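Local coordinates for protein calreticulin, putative (Trypanosoma cruzi, PDB 5HCF) that probably acts as a lectin-like chaperone, with a globular domain of legume lectin fold thought to bind both carbohydrate and peptide, at residues H13-D21 with M94-E102. Numbering follows the deposited sequence.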
ATOM      1  N   HIS A  13     -15.024   6.480  11.119  1.00 63.30           N
ATOM      2  CA  HIS A  13     -15.594   5.907   9.898  1.00 60.34           C
ATOM      3  C   HIS A  13     -14.869   4.632   9.463  1.00 57.10           C
ATOM      4  O   HIS A  13     -15.241   3.999   8.474  1.00 56.43           O
ATOM      5  CB  HIS A  13     -15.574   6.932   8.760  1.00 59.60           C
ATOM      6  CG  HIS A  13     -14.219   7.506   8.484  1.00 58.83           C
ATOM      7  ND1 HIS A  13     -13.596   8.391   9.338  1.00 60.96           N
ATOM      8  CD2 HIS A  13     -13.368   7.325   7.445  1.00 55.89           C
ATOM      9  CE1 HIS A  13     -12.419   8.726   8.842  1.00 58.86           C
ATOM     10  NE2 HIS A  13     -12.257   8.094   7.692  1.00 55.70           N
ATOM     11  N   TRP A  14     -13.827   4.263  10.199  1.00 55.23           N
ATOM     12  CA  TRP A  14     -13.124   3.013   9.945  1.00 52.26           C
ATOM     13  C   TRP A  14     -13.653   1.917  10.864  1.00 53.40           C
ATOM     14  O   TRP A  14     -13.751   2.105  12.077  1.00 56.69           O
ATOM     15  CB  TRP A  14     -11.619   3.183  10.140  1.00 50.41           C
ATOM     16  CG  TRP A  14     -10.921   3.787   8.961  1.00 47.78           C
ATOM     17  CD1 TRP A  14     -10.982   5.085   8.549  1.00 48.47           C
ATOM     18  CD2 TRP A  14     -10.062   3.113   8.035  1.00 44.48           C
ATOM     19  NE1 TRP A  14     -10.213   5.262   7.426  1.00 45.88           N
ATOM     20  CE2 TRP A  14      -9.636   4.065   7.089  1.00 43.47           C
ATOM     21  CE3 TRP A  14      -9.615   1.793   7.912  1.00 42.90           C
ATOM     22  CZ2 TRP A  14      -8.776   3.743   6.037  1.00 40.14           C
ATOM     23  CZ3 TRP A  14      -8.762   1.474   6.868  1.00 40.08           C
ATOM     24  CH2 TRP A  14      -8.352   2.446   5.944  1.00 38.74           C
ATOM     25  N   THR A  15     -13.999   0.774  10.284  1.00 50.77           N
ATOM     26  CA  THR A  15     -14.557  -0.327  11.059  1.00 52.37           C
ATOM     27  C   THR A  15     -13.531  -1.419  11.329  1.00 50.52           C
ATOM     28  O   THR A  15     -12.893  -1.925  10.409  1.00 47.15           O
ATOM     29  CB  THR A  15     -15.766  -0.960  10.353  1.00 51.84           C
ATOM     30  OG1 THR A  15     -16.706   0.064  10.004  1.00 54.05           O
ATOM     31  CG2 THR A  15     -16.432  -1.966  11.264  1.00 50.10           C
ATOM     32  N   THR A  16     -13.393  -1.784  12.599  1.00 54.12           N
ATOM     33  CA  THR A  16     -12.449  -2.814  13.010  1.00 52.97           C
ATOM     34  C   THR A  16     -13.129  -4.177  13.010  1.00 53.15           C
ATOM     35  O   THR A  16     -14.228  -4.328  13.537  1.00 56.11           O
ATOM     36  CB  THR A  16     -11.874  -2.521  14.409  1.00 55.35           C
ATOM     37  OG1 THR A  16     -11.417  -1.164  14.468  1.00 55.37           O
ATOM     38  CG2 THR A  16     -10.716  -3.461  14.716  1.00 53.78           C
ATOM     39  N   SER A  17     -12.467  -5.169  12.427  1.00 40.75           N
ATOM     40  CA  SER A  17     -13.070  -6.481  12.221  1.00 42.50           C
ATOM     41  C   SER A  17     -13.452  -7.196  13.515  1.00 45.33           C
ATOM     42  O   SER A  17     -12.928  -6.893  14.584  1.00 46.64           O
ATOM     43  CB  SER A  17     -12.120  -7.364  11.417  1.00 42.15           C
ATOM     44  OG  SER A  17     -12.577  -8.705  11.396  1.00 43.92           O
ATOM     45  N   LYS A  18     -14.388  -8.135  13.407  1.00 48.24           N
ATOM     46  CA  LYS A  18     -14.782  -8.962  14.540  1.00 51.91           C
ATOM     47  C   LYS A  18     -14.324 -10.406  14.329  1.00 53.70           C
ATOM     48  O   LYS A  18     -14.807 -11.331  14.989  1.00 57.16           O
ATOM     49  CB  LYS A  18     -16.297  -8.917  14.747  1.00 54.67           C
ATOM     50  CG  LYS A  18     -16.836  -7.579  15.203  1.00 56.67           C
ATOM     51  CD  LYS A  18     -18.323  -7.683  15.512  1.00 61.14           C
ATOM     52  CE  LYS A  18     -18.578  -7.554  17.015  1.00 64.38           C
ATOM     53  NZ  LYS A  18     -18.537  -6.130  17.463  1.00 65.70           N
ATOM     54  N   HIS A  19     -13.389 -10.596  13.405  1.00 51.73           N
ATOM     55  CA  HIS A  19     -12.907 -11.934  13.084  1.00 51.70           C
ATOM     56  C   HIS A  19     -12.109 -12.525  14.243  1.00 55.67           C
ATOM     57  O   HIS A  19     -11.968 -13.744  14.348  1.00 58.89           O
ATOM     58  CB  HIS A  19     -12.058 -11.904  11.813  1.00 48.38           C
ATOM     59  CG  HIS A  19     -11.614 -13.257  11.352  1.00 49.44           C
ATOM     60  ND1 HIS A  19     -12.464 -14.150  10.737  1.00 51.22           N
ATOM     61  CD2 HIS A  19     -10.406 -13.869  11.413  1.00 49.30           C
ATOM     62  CE1 HIS A  19     -11.800 -15.254  10.439  1.00 51.63           C
ATOM     63  NE2 HIS A  19     -10.550 -15.108  10.839  1.00 50.08           N
ATOM     64  N   ARG A  20     -11.599 -11.658  15.115  1.00 55.98           N
ATOM     65  CA  ARG A  20     -10.917 -12.097  16.331  1.00 58.36           C
ATOM     66  C   ARG A  20     -11.243 -11.096  17.438  1.00 60.45           C
ATOM     67  O   ARG A  20     -11.411  -9.909  17.168  1.00 60.77           O
ATOM     68  CB  ARG A  20      -9.400 -12.185  16.106  1.00 58.18           C
ATOM     69  CG  ARG A  20      -9.020 -12.917  14.821  1.00 59.63           C
ATOM     70  CD  ARG A  20      -7.512 -12.944  14.529  1.00 59.62           C
ATOM     71  NE  ARG A  20      -6.797 -13.982  15.267  1.00 61.15           N
ATOM     72  CZ  ARG A  20      -5.979 -13.760  16.289  1.00 62.35           C
ATOM     73  NH1 ARG A  20      -5.772 -12.525  16.720  1.00 62.82           N
ATOM     74  NH2 ARG A  20      -5.372 -14.778  16.885  1.00 63.40           N
ATOM     75  N   ASP A  21     -11.349 -11.562  18.679  1.00 63.15           N
ATOM     76  CA  ASP A  21     -11.695 -10.662  19.779  1.00 64.61           C
ATOM     77  C   ASP A  21     -10.470  -9.922  20.315  1.00 62.67           C
ATOM     78  O   ASP A  21     -10.557  -9.198  21.306  1.00 63.60           O
ATOM     79  CB  ASP A  21     -12.375 -11.426  20.924  1.00 67.79           C
ATOM     80  CG  ASP A  21     -11.450 -12.433  21.606  1.00 70.18           C
ATOM     81  OD1 ASP A  21     -10.238 -12.469  21.299  1.00 70.11           O
ATOM     82  OD2 ASP A  21     -11.937 -13.184  22.478  1.00 71.81           O
ATOM     83  N   MET A  94     -16.982  -6.442   0.331  1.00 48.13           N
ATOM     84  CA  MET A  94     -16.721  -7.318   1.467  1.00 50.64           C
ATOM     85  C   MET A  94     -17.434  -6.841   2.730  1.00 49.69           C
ATOM     86  O   MET A  94     -17.886  -5.704   2.801  1.00 50.42           O
ATOM     87  CB  MET A  94     -15.222  -7.402   1.729  1.00 51.29           C
ATOM     88  CG  MET A  94     -14.618  -6.067   2.101  1.00 52.82           C
ATOM     89  SD  MET A  94     -13.044  -6.246   2.948  1.00 55.74           S
ATOM     90  CE  MET A  94     -13.606  -6.872   4.522  1.00 57.31           C
ATOM     91  N   ASP A  95     -17.499  -7.708   3.736  1.00 48.94           N
ATOM     92  CA  ASP A  95     -18.031  -7.337   5.042  1.00 50.98           C
ATOM     93  C   ASP A  95     -16.883  -6.966   5.970  1.00 50.22           C
ATOM     94  O   ASP A  95     -16.114  -7.834   6.380  1.00 52.60           O
ATOM     95  CB  ASP A  95     -18.847  -8.492   5.638  1.00 55.16           C
ATOM     96  CG  ASP A  95     -19.552  -8.121   6.941  1.00 57.73           C
ATOM     97  OD1 ASP A  95     -19.154  -7.135   7.600  1.00 56.27           O
ATOM     98  OD2 ASP A  95     -20.505  -8.841   7.318  1.00 60.76           O
ATOM     99  N   PRO A  96     -16.773  -5.674   6.315  1.00 47.52           N
ATOM    100  CA  PRO A  96     -15.689  -5.161   7.164  1.00 46.43           C
ATOM    101  C   PRO A  96     -15.521  -5.881   8.508  1.00 47.53           C
ATOM    102  O   PRO A  96     -14.397  -5.948   9.013  1.00 47.00           O
ATOM    103  CB  PRO A  96     -16.091  -3.698   7.391  1.00 45.87           C
ATOM    104  CG  PRO A  96     -16.932  -3.354   6.211  1.00 45.58           C
ATOM    105  CD  PRO A  96     -17.686  -4.607   5.873  1.00 47.21           C
ATOM    106  N   GLU A  97     -16.603  -6.421   9.067  1.00 49.31           N
ATOM    107  CA  GLU A  97     -16.544  -7.081  10.372  1.00 51.50           C
ATOM    108  C   GLU A  97     -15.961  -8.496  10.304  1.00 52.04           C
ATOM    109  O   GLU A  97     -15.525  -9.038  11.324  1.00 51.96           O
ATOM    110  CB  GLU A  97     -17.930  -7.108  11.023  1.00 53.35           C
ATOM    111  CG  GLU A  97     -18.417  -5.732  11.445  1.00 53.77           C
ATOM    112  CD  GLU A  97     -19.677  -5.784  12.283  1.00 57.83           C
ATOM    113  OE1 GLU A  97     -20.202  -6.896  12.510  1.00 61.18           O
ATOM    114  OE2 GLU A  97     -20.138  -4.707  12.718  1.00 57.62           O
ATOM    115  N   LYS A  98     -15.957  -9.090   9.114  1.00 51.30           N
ATOM    116  CA  LYS A  98     -15.325 -10.393   8.933  1.00 51.68           C
ATOM    117  C   LYS A  98     -14.060 -10.238   8.109  1.00 48.65           C
ATOM    118  O   LYS A  98     -13.556 -11.204   7.537  1.00 49.57           O
ATOM    119  CB  LYS A  98     -16.256 -11.399   8.266  1.00 55.64           C
ATOM    120  CG  LYS A  98     -17.542 -11.682   9.012  1.00 60.71           C
ATOM    121  CD  LYS A  98     -18.430 -12.562   8.152  1.00 65.16           C
ATOM    122  CE  LYS A  98     -19.774 -12.829   8.809  1.00 70.12           C
ATOM    123  NZ  LYS A  98     -20.509 -13.896   8.056  1.00 72.76           N
ATOM    124  N   PHE A  99     -13.549  -9.013   8.057  1.00 45.49           N
ATOM    125  CA  PHE A  99     -12.346  -8.714   7.302  1.00 43.05           C
ATOM    126  C   PHE A  99     -11.128  -9.341   7.966  1.00 41.24           C
ATOM    127  O   PHE A  99     -10.861  -9.111   9.142  1.00 39.01           O
ATOM    128  CB  PHE A  99     -12.164  -7.203   7.186  1.00 44.02           C
ATOM    129  CG  PHE A  99     -10.882  -6.791   6.520  1.00 44.27           C
ATOM    130  CD1 PHE A  99     -10.448  -7.418   5.362  1.00 44.36           C
ATOM    131  CD2 PHE A  99     -10.112  -5.769   7.054  1.00 42.69           C
ATOM    132  CE1 PHE A  99      -9.268  -7.034   4.754  1.00 42.34           C
ATOM    133  CE2 PHE A  99      -8.935  -5.380   6.450  1.00 40.98           C
ATOM    134  CZ  PHE A  99      -8.512  -6.012   5.297  1.00 40.42           C
ATOM    135  N   HIS A 100     -10.390 -10.137   7.205  1.00 43.06           N
ATOM    136  CA  HIS A 100      -9.179 -10.758   7.724  1.00 46.08           C
ATOM    137  C   HIS A 100      -8.242 -11.126   6.581  1.00 47.14           C
ATOM    138  O   HIS A 100      -8.528 -10.842   5.412  1.00 46.47           O
ATOM    139  CB  HIS A 100      -9.516 -11.993   8.564  1.00 49.68           C
ATOM    140  CG  HIS A 100     -10.138 -13.108   7.782  1.00 53.71           C
ATOM    141  ND1 HIS A 100     -11.385 -13.007   7.201  1.00 55.14           N
ATOM    142  CD2 HIS A 100      -9.683 -14.349   7.482  1.00 55.31           C
ATOM    143  CE1 HIS A 100     -11.669 -14.136   6.576  1.00 56.72           C
ATOM    144  NE2 HIS A 100     -10.653 -14.966   6.732  1.00 57.18           N
ATOM    145  N   GLY A 101      -7.122 -11.753   6.929  1.00 47.06           N
ATOM    146  CA  GLY A 101      -6.094 -12.105   5.965  1.00 45.18           C
ATOM    147  C   GLY A 101      -6.574 -12.837   4.725  1.00 46.96           C
ATOM    148  O   GLY A 101      -5.942 -12.752   3.676  1.00 48.76           O
ATOM    149  N   GLU A 102      -7.693 -13.547   4.838  1.00 47.51           N
ATOM    150  CA  GLU A 102      -8.184 -14.386   3.746  1.00 48.23           C
ATOM    151  C   GLU A 102      -9.193 -13.662   2.855  1.00 44.81           C
ATOM    152  O   GLU A 102      -9.524 -14.136   1.770  1.00 43.90           O
ATOM    153  CB  GLU A 102      -8.815 -15.663   4.303  1.00 54.41           C
ATOM    154  CG  GLU A 102      -7.931 -16.426   5.271  1.00 57.76           C
ATOM    155  CD  GLU A 102      -6.875 -17.247   4.565  1.00 60.35           C
ATOM    156  OE1 GLU A 102      -6.996 -18.492   4.553  1.00 61.14           O
ATOM    157  OE2 GLU A 102      -5.923 -16.641   4.025  1.00 61.10           O
TER
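His-19 and His-100 lie ring on ring, face to face, their centroids 3.9 Å apart and their planes only 11° from parallel. His-100 CG sits over the centre of the His-19 ring, and the overlap runs back along the side chain: His-100 CB comes within 3.5 Å of His-19 CD2, a CH-pi contact on the same face. Two residues earlier, Ser-17 OG lies 3.0 Å from Glu-97 O and 2.9 Å from Phe-99 O, so its single proton has two carbonyls to choose from. OG stands anti to the Ser-17 backbone N (chi1 170°), which also leaves it beside the carbonyl carbon, where it accepts from His-19 N in an ST turn. Lys-18 N donates to Glu-97 O. Thr-15 CB meets Pro-96 CB in an apolar contact. The side chains of Lys-18 and Glu-97 lie side by side, pointing the same way; Lys-18 CD touches Glu-97 OE1, while Lys-18 NZ stays 5.2 Å from Glu-97 OE2, the charged atoms not in contact.

The contact ties an outer strand of the seven-stranded sheet of this legume lectin fold, 15-16, and the turn after it to the loop between strands 83-91 and 107-114. Backbone hydrogen bonds between Thr-15 and Ser-55 and between Ser-17 and Ala-53 hold that outer strand against strand 50-62, and Pro-96 packs on both Ser-55 and His-210.

Within the loop, Asp-95 OD1 accepts from Glu-97 N, an Asx turn, the donor lying 40° out of the carboxylate plane. The bond from His-100 ND1 to Lys-98 O, 2.8 Å long and close to the ring plane, restrains the rotation of the ring, and the His-100 backbone N is hydrogen-bonded with Thr-103 OG1.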